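Local coordinates for uncharacterized protein BT_3980 with actin-like ATPase fold (Bacteroides thetaiotaomicron VPI-5482, PDB 3HRG) that is of unknown function but has an actin-like ATPase fold, and so may bind a nucleotide as other members of that superfamily do, at residues Arg77-Leu83 with Asn116-Gly122; Pro146-Phe151 with Ile248-Leu253; Glu212-Leu218 with Ile236-Met242. All blocks are in the same frame, centred on the assembly; numbering follows the deposited sequence. Where two conformers were deposited one is given.

Contact 1: Arg77-Leu83 with Asn116-Gly122; sequences RFTMIPL and NVVIIFG
Antiparallel pairing sets the relief of each sheet face, and this pair is a worked example. Strand 78-82 runs beside strand 117-122, their axes 4.6 Å apart at closest and their directions at 161°. Thr-79 with Ile-120 and Ile-81 with Val-118 are hydrogen-bonded pairs, each linked by two N-to-O bonds of 2.8 and 2.9 Å. Phe-78 with Phe-121, Met-80 with Ile-119, and Pro-82 with Val-117 (CA-CA 4.3 Å, side chains diverging) are non-hydrogen-bonded pairs. Gly-122 N to Arg-77 O (3.1 Å) and Leu-83 N to Asn-116 O (2.9 Å) extend the ladder; water 1 joins Arg-77 O and Gly-122 O.

On the face of Phe-78, Met-80, Ile-119 and Phe-121, Phe-78 CB lies 4.0 Å from Phe-121 CB, while both rings (chi1 p) lead away. Ile-119 (m, m) reaches across to two residues, its CG2 4.0 Å from Phe-78 CB and its CD1 3.8 Å from Met-80 CB. Met-80, present as selenomethionine, rests SE 3.9 Å from Val-117 CG1. Strand 181-189 packs against this face, touching Phe-78, Met-80 and Val-117. On the other face, Ile-81 CG2 touches both Val-118 CB (3.9 Å) and Ile-120 CD1 (4.2 Å), Leu-83 CD1 meets Val-118 CG2 at 3.8 Å, and the Thr-79 hydroxyl bonds to His-99; Leu-94 of helix 91-96 covers Ile-81 and Ile-120. Strand 105-112 lies beyond 117-124, where Asn-116 and Val-117 form a G1 beta bulge opposite Leu-112, so the pair forms one side of a three-stranded antiparallel sheet with 78-82 at its edge.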
loop_
_atom_site.group_PDB
_atom_site.type_symbol
_atom_site.label_atom_id
_atom_site.label_comp_id
_atom_site.label_asym_id
_atom_site.label_seq_id
_atom_site.Cartn_x
_atom_site.Cartn_y
_atom_site.Cartn_z
ATOM N N ARG A 77 -6.748 5.130 -5.326
ATOM C CA ARG A 77 -6.510 5.883 -6.557
ATOM C C ARG A 77 -5.176 5.542 -7.182
ATOM O O ARG A 77 -4.246 6.322 -7.135
ATOM C CB ARG A 77 -6.660 7.378 -6.304
ATOM C CG ARG A 77 -8.112 7.734 -5.874
ATOM C CD ARG A 77 -8.355 9.184 -5.663
ATOM N NE ARG A 77 -8.207 9.927 -6.909
ATOM C CZ ARG A 77 -9.141 10.037 -7.860
ATOM N NH1 ARG A 77 -10.345 9.466 -7.752
ATOM N NH2 ARG A 77 -8.868 10.737 -8.942
ATOM N N PHE A 78 -5.116 4.335 -7.746
ATOM C CA PHE A 78 -3.928 3.859 -8.450
ATOM C C PHE A 78 -4.388 2.962 -9.575
ATOM O O PHE A 78 -5.499 2.403 -9.551
ATOM C CB PHE A 78 -2.906 3.097 -7.573
ATOM C CG PHE A 78 -3.403 1.757 -7.062
ATOM C CD1 PHE A 78 -3.250 0.592 -7.809
ATOM C CD2 PHE A 78 -4.054 1.688 -5.864
ATOM C CE1 PHE A 78 -3.701 -0.616 -7.331
ATOM C CE2 PHE A 78 -4.515 0.480 -5.373
ATOM C CZ PHE A 78 -4.357 -0.679 -6.132
ATOM N N THR A 79 -3.520 2.844 -10.573
ATOM C CA THR A 79 -3.760 2.028 -11.740
ATOM C C THR A 79 -2.470 1.308 -12.135
ATOM O O THR A 79 -1.403 1.922 -12.199
ATOM C CB THR A 79 -4.185 2.895 -12.912
ATOM O OG1 THR A 79 -5.488 3.421 -12.670
ATOM C CG2 THR A 79 -4.193 2.067 -14.226
HETATM N N MSE A 80 -2.565 0.010 -12.391
HETATM C CA MSE A 80 -1.405 -0.766 -12.796
HETATM C C MSE A 80 -1.384 -0.930 -14.300
HETATM O O MSE A 80 -2.420 -1.201 -14.894
HETATM C CB MSE A 80 -1.420 -2.138 -12.122
HETATM C CG MSE A 80 -0.204 -3.022 -12.430
HETATM SE SE MSE A 80 -0.295 -4.060 -14.050
HETATM C CE MSE A 80 -1.701 -5.315 -13.559
ATOM N N ILE A 81 -0.198 -0.752 -14.898
ATOM C CA ILE A 81 -0.042 -0.981 -16.333
ATOM C C ILE A 81 1.270 -1.757 -16.560
ATOM O O ILE A 81 2.287 -1.512 -15.906
ATOM C CB ILE A 81 -0.104 0.320 -17.178
ATOM C CG1 ILE A 81 -0.258 -0.012 -18.674
ATOM C CG2 ILE A 81 1.085 1.206 -16.906
ATOM C CD1 ILE A 81 -0.167 1.215 -19.540
ATOM N N PRO A 82 1.228 -2.770 -17.448
ATOM C CA PRO A 82 2.470 -3.496 -17.661
ATOM C C PRO A 82 3.515 -2.537 -18.211
ATOM O O PRO A 82 3.158 -1.620 -18.943
ATOM C CB PRO A 82 2.092 -4.546 -18.707
ATOM C CG PRO A 82 0.663 -4.764 -18.512
ATOM C CD PRO A 82 0.071 -3.516 -17.988
ATOM N N LEU A 83 4.776 -2.741 -17.860
ATOM C CA LEU A 83 5.866 -1.844 -18.294
ATOM C C LEU A 83 5.947 -1.716 -19.807
ATOM O O LEU A 83 6.125 -0.609 -20.342
ATOM C CB LEU A 83 7.217 -2.306 -17.721
ATOM C CG LEU A 83 8.465 -1.478 -18.074
ATOM C CD1 LEU A 83 8.330 -0.048 -17.587
ATOM C CD2 LEU A 83 9.719 -2.099 -17.482
ATOM N N ASN A 116 8.163 -5.954 -14.002
ATOM C CA ASN A 116 7.653 -5.492 -15.301
ATOM C C ASN A 116 6.288 -4.801 -15.258
ATOM O O ASN A 116 5.426 -5.000 -16.139
ATOM C CB ASN A 116 7.683 -6.638 -16.314
ATOM C CG ASN A 116 9.087 -7.015 -16.673
ATOM O OD1 ASN A 116 9.815 -6.213 -17.273
ATOM N ND2 ASN A 116 9.487 -8.233 -16.337
ATOM N N VAL A 117 6.086 -3.985 -14.229
ATOM C CA VAL A 117 4.865 -3.224 -14.148
ATOM C C VAL A 117 5.124 -1.816 -13.642
ATOM O O VAL A 117 6.203 -1.507 -13.071
ATOM C CB VAL A 117 3.791 -3.863 -13.228
ATOM C CG1 VAL A 117 3.420 -5.307 -13.640
ATOM C CG2 VAL A 117 4.233 -3.842 -11.793
ATOM N N VAL A 118 4.131 -0.967 -13.864
ATOM C CA VAL A 118 4.155 0.419 -13.387
ATOM C C VAL A 118 2.897 0.679 -12.642
ATOM O O VAL A 118 1.840 0.242 -13.061
ATOM C CB VAL A 118 4.245 1.393 -14.565
ATOM C CG1 VAL A 118 4.183 2.897 -14.086
ATOM C CG2 VAL A 118 5.481 1.113 -15.354
ATOM N N ILE A 119 2.997 1.399 -11.527
ATOM C CA ILE A 119 1.854 1.802 -10.745
ATOM C C ILE A 119 1.772 3.332 -10.881
ATOM O O ILE A 119 2.730 4.033 -10.519
ATOM C CB ILE A 119 2.006 1.450 -9.258
ATOM C CG1 ILE A 119 2.113 -0.079 -9.063
ATOM C CG2 ILE A 119 0.806 2.043 -8.424
ATOM C CD1 ILE A 119 0.843 -0.831 -9.413
ATOM N N ILE A 120 0.660 3.811 -11.459
ATOM C CA ILE A 120 0.352 5.225 -11.644
ATOM C C ILE A 120 -0.594 5.553 -10.493
ATOM O O ILE A 120 -1.539 4.810 -10.261
ATOM C CB ILE A 120 -0.295 5.514 -12.992
ATOM C CG1 ILE A 120 0.526 4.940 -14.158
ATOM C CG2 ILE A 120 -0.468 7.010 -13.146
ATOM C CD1 ILE A 120 -0.236 4.943 -15.551
ATOM N N PHE A 121 -0.311 6.622 -9.739
ATOM C CA PHE A 121 -1.078 6.915 -8.520
ATOM C C PHE A 121 -1.267 8.419 -8.275
ATOM O O PHE A 121 -0.461 9.246 -8.658
ATOM C CB PHE A 121 -0.420 6.231 -7.293
ATOM C CG PHE A 121 0.930 6.790 -6.896
ATOM C CD1 PHE A 121 2.099 6.365 -7.524
ATOM C CD2 PHE A 121 1.040 7.736 -5.877
ATOM C CE1 PHE A 121 3.350 6.875 -7.156
ATOM C CE2 PHE A 121 2.289 8.244 -5.509
ATOM C CZ PHE A 121 3.444 7.798 -6.148
ATOM N N GLY A 122 -2.363 8.744 -7.618
ATOM C CA GLY A 122 -2.674 10.128 -7.332
ATOM C C GLY A 122 -2.278 10.490 -5.915
ATOM O O GLY A 122 -2.262 9.639 -5.019
HETATM O O HOH W 1 -3.047 7.005 -4.755
#

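Contact 2: Pro146-Phe151 with Ile248-Leu253; sequences PLIEYF and IDMQAL
Two helices that meet at a steep angle can come close where a small residue lies at the crossing. Helical segments 146-151 and 248-253 cross at 72° with axes 8.4 Å apart, Pro-146 lying nearest Leu-253 (CA-CA 5.1 Å) and Tyr-150 nearest Ala-252 (5.3 Å).

The aliphatic contacts centre on Ala-252, whose CB is 4.1 Å from Pro-146 CB, 4.0 Å from Leu-147 CD2 and 3.7 Å from Tyr-150 CB. Pro-146 CB also approaches Leu-253 CD1 (4.2 Å), and Leu-147 (m, t) brings CD2 to 3.8 Å from Ile-248 CG2.

In the aromatic contacts, Ile-248 (t, t) sets CD1 against two rings, 3.7 Å from Tyr-150 CE2 (Tyr-150 chi1 t) and 3.6 Å from Phe-151 CE1 (chi1 m). No hydrogen bond links the segments; the carboxylate of Asp-249 forms a salt bridge with Arg-16.

Around this buried crossing, Met-250 and Leu-253 reach strand 12-17, whereas Leu-147 and Phe-151 lie against strand 171-178, so the helix pair joins the two five-stranded sheets.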
loop_
_atom_site.group_PDB
_atom_site.type_symbol
_atom_site.label_atom_id
_atom_site.label_comp_id
_atom_site.label_asym_id
_atom_site.label_seq_id
_atom_site.Cartn_x
_atom_site.Cartn_y
_atom_site.Cartn_z
ATOM N N PRO A 146 5.488 -1.261 -2.929
ATOM C CA PRO A 146 6.153 -2.270 -2.111
ATOM C C PRO A 146 5.307 -3.530 -1.875
ATOM O O PRO A 146 5.879 -4.592 -1.718
ATOM C CB PRO A 146 6.385 -1.539 -0.767
ATOM C CG PRO A 146 5.424 -0.362 -0.822
ATOM C CD PRO A 146 5.386 0.031 -2.209
ATOM N N LEU A 147 3.974 -3.422 -1.831
ATOM C CA LEU A 147 3.141 -4.596 -1.601
ATOM C C LEU A 147 3.280 -5.606 -2.752
ATOM O O LEU A 147 3.433 -6.797 -2.515
ATOM C CB LEU A 147 1.678 -4.237 -1.347
ATOM C CG LEU A 147 1.303 -3.612 0.003
ATOM C CD1 LEU A 147 -0.206 -3.368 0.099
ATOM C CD2 LEU A 147 1.742 -4.476 1.171
ATOM N N ILE A 148 3.277 -5.117 -3.977
ATOM C CA ILE A 148 3.430 -5.980 -5.153
ATOM C C ILE A 148 4.787 -6.639 -5.168
ATOM O O ILE A 148 4.876 -7.846 -5.388
ATOM C CB ILE A 148 3.228 -5.194 -6.454
ATOM C CG1 ILE A 148 1.754 -4.868 -6.587
ATOM C CG2 ILE A 148 3.717 -6.008 -7.662
ATOM C CD1 ILE A 148 1.406 -3.862 -7.656
ATOM N N GLU A 149 5.849 -5.881 -4.875
ATOM C CA GLU A 149 7.183 -6.492 -4.843
ATOM C C GLU A 149 7.276 -7.607 -3.782
ATOM O O GLU A 149 7.828 -8.688 -4.020
ATOM C CB GLU A 149 8.269 -5.449 -4.592
ATOM C CG GLU A 149 8.274 -4.390 -5.651
ATOM C CD GLU A 149 9.500 -3.522 -5.658
ATOM O OE1 GLU A 149 10.388 -3.700 -4.798
ATOM O OE2 GLU A 149 9.572 -2.675 -6.576
ATOM N N TYR A 150 6.738 -7.328 -2.613
ATOM C CA TYR A 150 6.734 -8.278 -1.511
ATOM C C TYR A 150 5.879 -9.523 -1.826
ATOM O O TYR A 150 6.335 -10.652 -1.691
ATOM C CB TYR A 150 6.195 -7.582 -0.266
ATOM C CG TYR A 150 6.150 -8.432 0.987
ATOM C CD1 TYR A 150 7.282 -8.611 1.763
ATOM C CD2 TYR A 150 4.956 -9.029 1.411
ATOM C CE1 TYR A 150 7.252 -9.377 2.948
ATOM C CE2 TYR A 150 4.914 -9.816 2.585
ATOM C CZ TYR A 150 6.069 -9.960 3.345
ATOM O OH TYR A 150 6.065 -10.699 4.485
ATOM N N PHE A 151 4.636 -9.306 -2.205
ATOM C CA PHE A 151 3.743 -10.421 -2.529
ATOM C C PHE A 151 4.229 -11.232 -3.758
ATOM O O PHE A 151 4.053 -12.436 -3.804
ATOM C CB PHE A 151 2.329 -9.948 -2.774
ATOM C CG PHE A 151 1.631 -9.335 -1.556
ATOM C CD1 PHE A 151 1.713 -9.894 -0.293
ATOM C CD2 PHE A 151 0.771 -8.261 -1.738
ATOM C CE1 PHE A 151 1.001 -9.345 0.774
ATOM C CE2 PHE A 151 0.059 -7.688 -0.668
ATOM C CZ PHE A 151 0.168 -8.230 0.580
ATOM N N ILE A 248 1.584 -4.765 7.212
ATOM C CA ILE A 248 2.470 -5.505 6.292
ATOM C C ILE A 248 3.268 -4.555 5.344
ATOM O O ILE A 248 4.369 -4.905 4.875
ATOM C CB ILE A 248 1.652 -6.595 5.514
ATOM C CG1 ILE A 248 2.582 -7.586 4.821
ATOM C CG2 ILE A 248 0.657 -5.959 4.527
ATOM C CD1 ILE A 248 1.825 -8.790 4.257
ATOM N N ASP A 249 2.690 -3.370 5.091
ATOM C CA ASP A 249 3.276 -2.292 4.266
ATOM C C ASP A 249 4.728 -1.917 4.570
ATOM O O ASP A 249 5.528 -1.749 3.642
ATOM C CB ASP A 249 2.457 -1.005 4.443
ATOM C CG ASP A 249 2.403 -0.537 5.918
ATOM O OD1 ASP A 249 1.810 -1.227 6.766
ATOM O OD2 ASP A 249 2.974 0.519 6.246
HETATM N N MSE A 250 5.048 -1.760 5.861
HETATM C CA MSE A 250 6.399 -1.373 6.318
HETATM C C MSE A 250 7.307 -2.590 6.196
HETATM O O MSE A 250 8.494 -2.446 5.854
HETATM C CB MSE A 250 6.413 -0.872 7.778
HETATM C CG MSE A 250 5.724 0.469 8.091
HETATM SE SE MSE A 250 6.498 2.031 7.203
HETATM C CE MSE A 250 5.523 3.480 8.105
ATOM N N GLN A 251 6.753 -3.768 6.526
ATOM C CA GLN A 251 7.463 -5.039 6.381
ATOM C C GLN A 251 7.824 -5.175 4.895
ATOM O O GLN A 251 8.977 -5.488 4.560
ATOM C CB GLN A 251 6.606 -6.221 6.856
ATOM N N ALA A 252 6.836 -4.901 4.030
ATOM C CA ALA A 252 7.014 -4.907 2.575
ATOM C C ALA A 252 8.052 -3.863 2.129
ATOM O O ALA A 252 9.016 -4.194 1.423
ATOM C CB ALA A 252 5.685 -4.644 1.888
ATOM N N LEU A 253 7.859 -2.612 2.555
ATOM C CA LEU A 253 8.778 -1.524 2.194
ATOM C C LEU A 253 10.210 -1.796 2.683
ATOM O O LEU A 253 11.169 -1.344 2.046
ATOM C CB LEU A 253 8.280 -0.175 2.744
ATOM C CG LEU A 253 9.059 1.081 2.316
ATOM C CD1 LEU A 253 8.905 1.384 0.825
ATOM C CD2 LEU A 253 8.615 2.264 3.139
#

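Contact 3: Glu212-Leu218 with Ile236-Met242; sequences ERDELHL and ILQVFIM
Strands 215-218 and 239-241 run parallel, their axes 4.8 Å apart and inclined by 20°, with Leu-216 beside Val-239, His-217 beside Phe-240 and Leu-218 beside Ile-241. The bonds zigzag between them: Leu-216 N to Gln-238 O (3.0 Å), Phe-240 N to Leu-216 O (2.8 Å), Leu-218 N to Phe-240 O (2.9 Å) and Met-242 N to Leu-218 O (2.8 Å). Toward the N-terminal end of the pair, water 2 bridges Asp-214 O (2.6 Å) and Gln-238 N (2.8 Å), and Gln-238 NE2 donates to Glu-212 O (3.1 Å).

This is the parallel pairing of a beta-alpha-beta crossover, with helix 225-235 as the connection and 239-241 outermost in its five-stranded mixed sheet. On the face packed against helices 225-235 and 193-206, Leu-216 (t, p) sets CD2 3.8 Å from Ile-236 CD1 and 4.1 Å from Val-239 CG1, which Leu-218 CD1 also approaches (4.1 Å); Leu-218 CB meets Ile-241 CD1 at 4.2 Å.

On the other face, the His-217 and Phe-240 rings, both chi1 m, are nearly parallel (25°) but slid apart, centroids 5.0 Å apart, so that they barely overlap. His-217 NE2 donates to Glu-215 OE1 (2.8 Å), and His-217 CB touches CG of selenomethionine Met-242 at 3.8 Å.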
loop_
_atom_site.group_PDB
_atom_site.type_symbol
_atom_site.label_atom_id
_atom_site.label_comp_id
_atom_site.label_asym_id
_atom_site.label_seq_id
_atom_site.Cartn_x
_atom_site.Cartn_y
_atom_site.Cartn_z
ATOM N N GLU A 212 -10.511 -24.985 -5.544
ATOM C CA GLU A 212 -9.780 -25.996 -4.751
ATOM C C GLU A 212 -8.272 -25.777 -4.572
ATOM O O GLU A 212 -7.762 -25.966 -3.480
ATOM C CB GLU A 212 -9.981 -27.411 -5.394
ATOM C CG GLU A 212 -8.968 -28.560 -4.962
ATOM C CD GLU A 212 -9.007 -28.936 -3.461
ATOM O OE1 GLU A 212 -10.097 -29.063 -2.852
ATOM O OE2 GLU A 212 -7.925 -29.127 -2.879
ATOM N N ARG A 213 -7.584 -25.442 -5.665
ATOM C CA ARG A 213 -6.120 -25.278 -5.712
ATOM C C ARG A 213 -5.597 -23.903 -5.297
ATOM O O ARG A 213 -4.651 -23.796 -4.511
ATOM C CB ARG A 213 -5.637 -25.520 -7.157
ATOM C CG ARG A 213 -4.110 -25.356 -7.465
ATOM C CD ARG A 213 -3.900 -25.297 -8.995
ATOM N NE ARG A 213 -4.348 -23.996 -9.557
ATOM C CZ ARG A 213 -4.746 -23.779 -10.819
ATOM N NH1 ARG A 213 -4.829 -24.777 -11.698
ATOM N NH2 ARG A 213 -5.127 -22.558 -11.210
ATOM N N ASP A 214 -6.213 -22.846 -5.830
ATOM C CA ASP A 214 -5.702 -21.469 -5.605
ATOM C C ASP A 214 -5.960 -20.913 -4.207
ATOM O O ASP A 214 -6.849 -21.363 -3.519
ATOM C CB ASP A 214 -6.120 -20.588 -6.782
ATOM C CG ASP A 214 -5.630 -21.151 -8.107
ATOM O OD1 ASP A 214 -4.557 -21.761 -8.155
ATOM O OD2 ASP A 214 -6.299 -20.979 -9.131
ATOM N N GLU A 215 -5.190 -19.893 -3.830
ATOM C CA GLU A 215 -5.240 -19.403 -2.457
ATOM C C GLU A 215 -5.546 -17.945 -2.289
ATOM O O GLU A 215 -5.119 -17.122 -3.086
ATOM C CB GLU A 215 -3.884 -19.693 -1.755
ATOM C CG GLU A 215 -3.526 -21.182 -1.694
ATOM C CD GLU A 215 -2.189 -21.502 -1.006
ATOM O OE1 GLU A 215 -1.447 -20.591 -0.549
ATOM O OE2 GLU A 215 -1.881 -22.701 -0.931
ATOM N N LEU A 216 -6.285 -17.653 -1.210
ATOM C CA LEU A 216 -6.610 -16.294 -0.806
ATOM C C LEU A 216 -5.881 -16.042 0.512
ATOM O O LEU A 216 -6.050 -16.819 1.485
ATOM C CB LEU A 216 -8.117 -16.079 -0.619
ATOM C CG LEU A 216 -8.519 -14.765 0.035
ATOM C CD1 LEU A 216 -7.960 -13.562 -0.781
ATOM C CD2 LEU A 216 -10.054 -14.687 0.225
ATOM N N HIS A 217 -5.091 -14.976 0.542
ATOM C CA HIS A 217 -4.333 -14.529 1.711
ATOM C C HIS A 217 -4.818 -13.121 2.100
ATOM O O HIS A 217 -4.806 -12.194 1.294
ATOM C CB HIS A 217 -2.838 -14.560 1.418
ATOM C CG HIS A 217 -2.304 -15.933 1.138
ATOM N ND1 HIS A 217 -1.559 -16.635 2.053
ATOM C CD2 HIS A 217 -2.415 -16.735 0.047
ATOM C CE1 HIS A 217 -1.231 -17.818 1.546
ATOM N NE2 HIS A 217 -1.740 -17.906 0.330
ATOM N N LEU A 218 -5.273 -12.977 3.333
ATOM C CA LEU A 218 -5.840 -11.724 3.822
ATOM C C LEU A 218 -4.971 -11.046 4.867
ATOM O O LEU A 218 -4.352 -11.716 5.710
ATOM C CB LEU A 218 -7.206 -12.016 4.461
ATOM C CG LEU A 218 -8.299 -12.574 3.568
ATOM C CD1 LEU A 218 -9.455 -13.108 4.399
ATOM C CD2 LEU A 218 -8.761 -11.508 2.603
ATOM N N ILE A 236 -13.988 -20.530 -1.391
ATOM C CA ILE A 236 -12.533 -20.626 -1.520
ATOM C C ILE A 236 -12.078 -21.581 -0.449
ATOM O O ILE A 236 -12.126 -21.284 0.759
ATOM C CB ILE A 236 -11.876 -19.278 -1.382
ATOM C CG1 ILE A 236 -12.449 -18.305 -2.438
ATOM C CG2 ILE A 236 -10.336 -19.445 -1.514
ATOM C CD1 ILE A 236 -12.124 -16.863 -2.171
ATOM N N LEU A 237 -11.616 -22.736 -0.888
ATOM C CA LEU A 237 -11.225 -23.768 0.056
ATOM C C LEU A 237 -9.880 -23.515 0.760
ATOM O O LEU A 237 -9.661 -24.095 1.811
ATOM C CB LEU A 237 -11.293 -25.142 -0.621
ATOM C CG LEU A 237 -12.685 -25.487 -1.219
ATOM C CD1 LEU A 237 -12.729 -26.907 -1.831
ATOM C CD2 LEU A 237 -13.805 -25.314 -0.184
ATOM N N GLN A 238 -9.014 -22.664 0.208
ATOM C CA GLN A 238 -7.701 -22.369 0.808
ATOM C C GLN A 238 -7.660 -20.862 1.131
ATOM O O GLN A 238 -7.328 -20.045 0.258
ATOM C CB GLN A 238 -6.540 -22.745 -0.145
ATOM C CG GLN A 238 -6.636 -24.154 -0.851
ATOM C CD GLN A 238 -6.811 -25.318 0.073
ATOM O OE1 GLN A 238 -6.318 -25.309 1.205
ATOM N NE2 GLN A 238 -7.482 -26.390 -0.427
ATOM N N VAL A 239 -8.094 -20.501 2.339
ATOM C CA VAL A 239 -8.115 -19.098 2.795
ATOM C C VAL A 239 -7.235 -18.966 4.039
ATOM O O VAL A 239 -7.357 -19.761 4.968
ATOM C CB VAL A 239 -9.530 -18.587 3.151
ATOM C CG1 VAL A 239 -9.470 -17.082 3.495
ATOM C CG2 VAL A 239 -10.501 -18.803 2.021
ATOM N N PHE A 240 -6.349 -17.980 4.045
ATOM C CA PHE A 240 -5.428 -17.756 5.179
ATOM C C PHE A 240 -5.378 -16.307 5.639
ATOM O O PHE A 240 -5.661 -15.398 4.855
ATOM C CB PHE A 240 -4.005 -18.130 4.768
ATOM C CG PHE A 240 -3.882 -19.499 4.220
ATOM C CD1 PHE A 240 -3.675 -20.575 5.059
ATOM C CD2 PHE A 240 -3.965 -19.715 2.849
ATOM C CE1 PHE A 240 -3.580 -21.872 4.543
ATOM C CE2 PHE A 240 -3.853 -21.009 2.330
ATOM C CZ PHE A 240 -3.668 -22.084 3.171
ATOM N N ILE A 241 -5.073 -16.116 6.926
ATOM C CA ILE A 241 -4.871 -14.799 7.511
ATOM C C ILE A 241 -3.371 -14.702 7.597
ATOM O O ILE A 241 -2.732 -15.516 8.289
ATOM C CB ILE A 241 -5.453 -14.637 8.917
ATOM C CG1 ILE A 241 -6.949 -14.923 8.915
ATOM C CG2 ILE A 241 -5.147 -13.201 9.469
ATOM C CD1 ILE A 241 -7.695 -14.019 8.086
HETATM N N MSE A 242 -2.806 -13.736 6.896
HETATM C CA MSE A 242 -1.378 -13.574 6.849
HETATM C C MSE A 242 -0.769 -13.165 8.181
HETATM O O MSE A 242 -1.419 -12.548 9.017
HETATM C CB MSE A 242 -0.979 -12.486 5.858
HETATM C CG MSE A 242 -1.388 -12.709 4.460
HETATM SE SE MSE A 242 -0.576 -11.334 3.385
HETATM C CE MSE A 242 1.258 -12.020 3.318
HETATM O O HOH W 2 -9.053 -22.467 -2.547
#

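Burial and chemistry change together across the three contacts. Contact 2 is the buried one, its centre about 7 Å from the centre of the chain, held by apolar packing without a hydrogen bond between its segments. Contacts 1 and 3 are partly buried strand pairs built on backbone hydrogen bonds, antiparallel in the small sheet and parallel at the edge of a larger one; contact 3 lies farthest out, its centre about 20 Å from that of the chain. No helix or strand is shared, but strand 239-241 of contact 3 is followed by helix 248-255 of contact 2. Contact 2 touches both others: Ile-148 CD1 meets Ile-119 CD1 at 3.5 Å, and Ile-248 CD1 meets Met-242 CE at 3.4 Å.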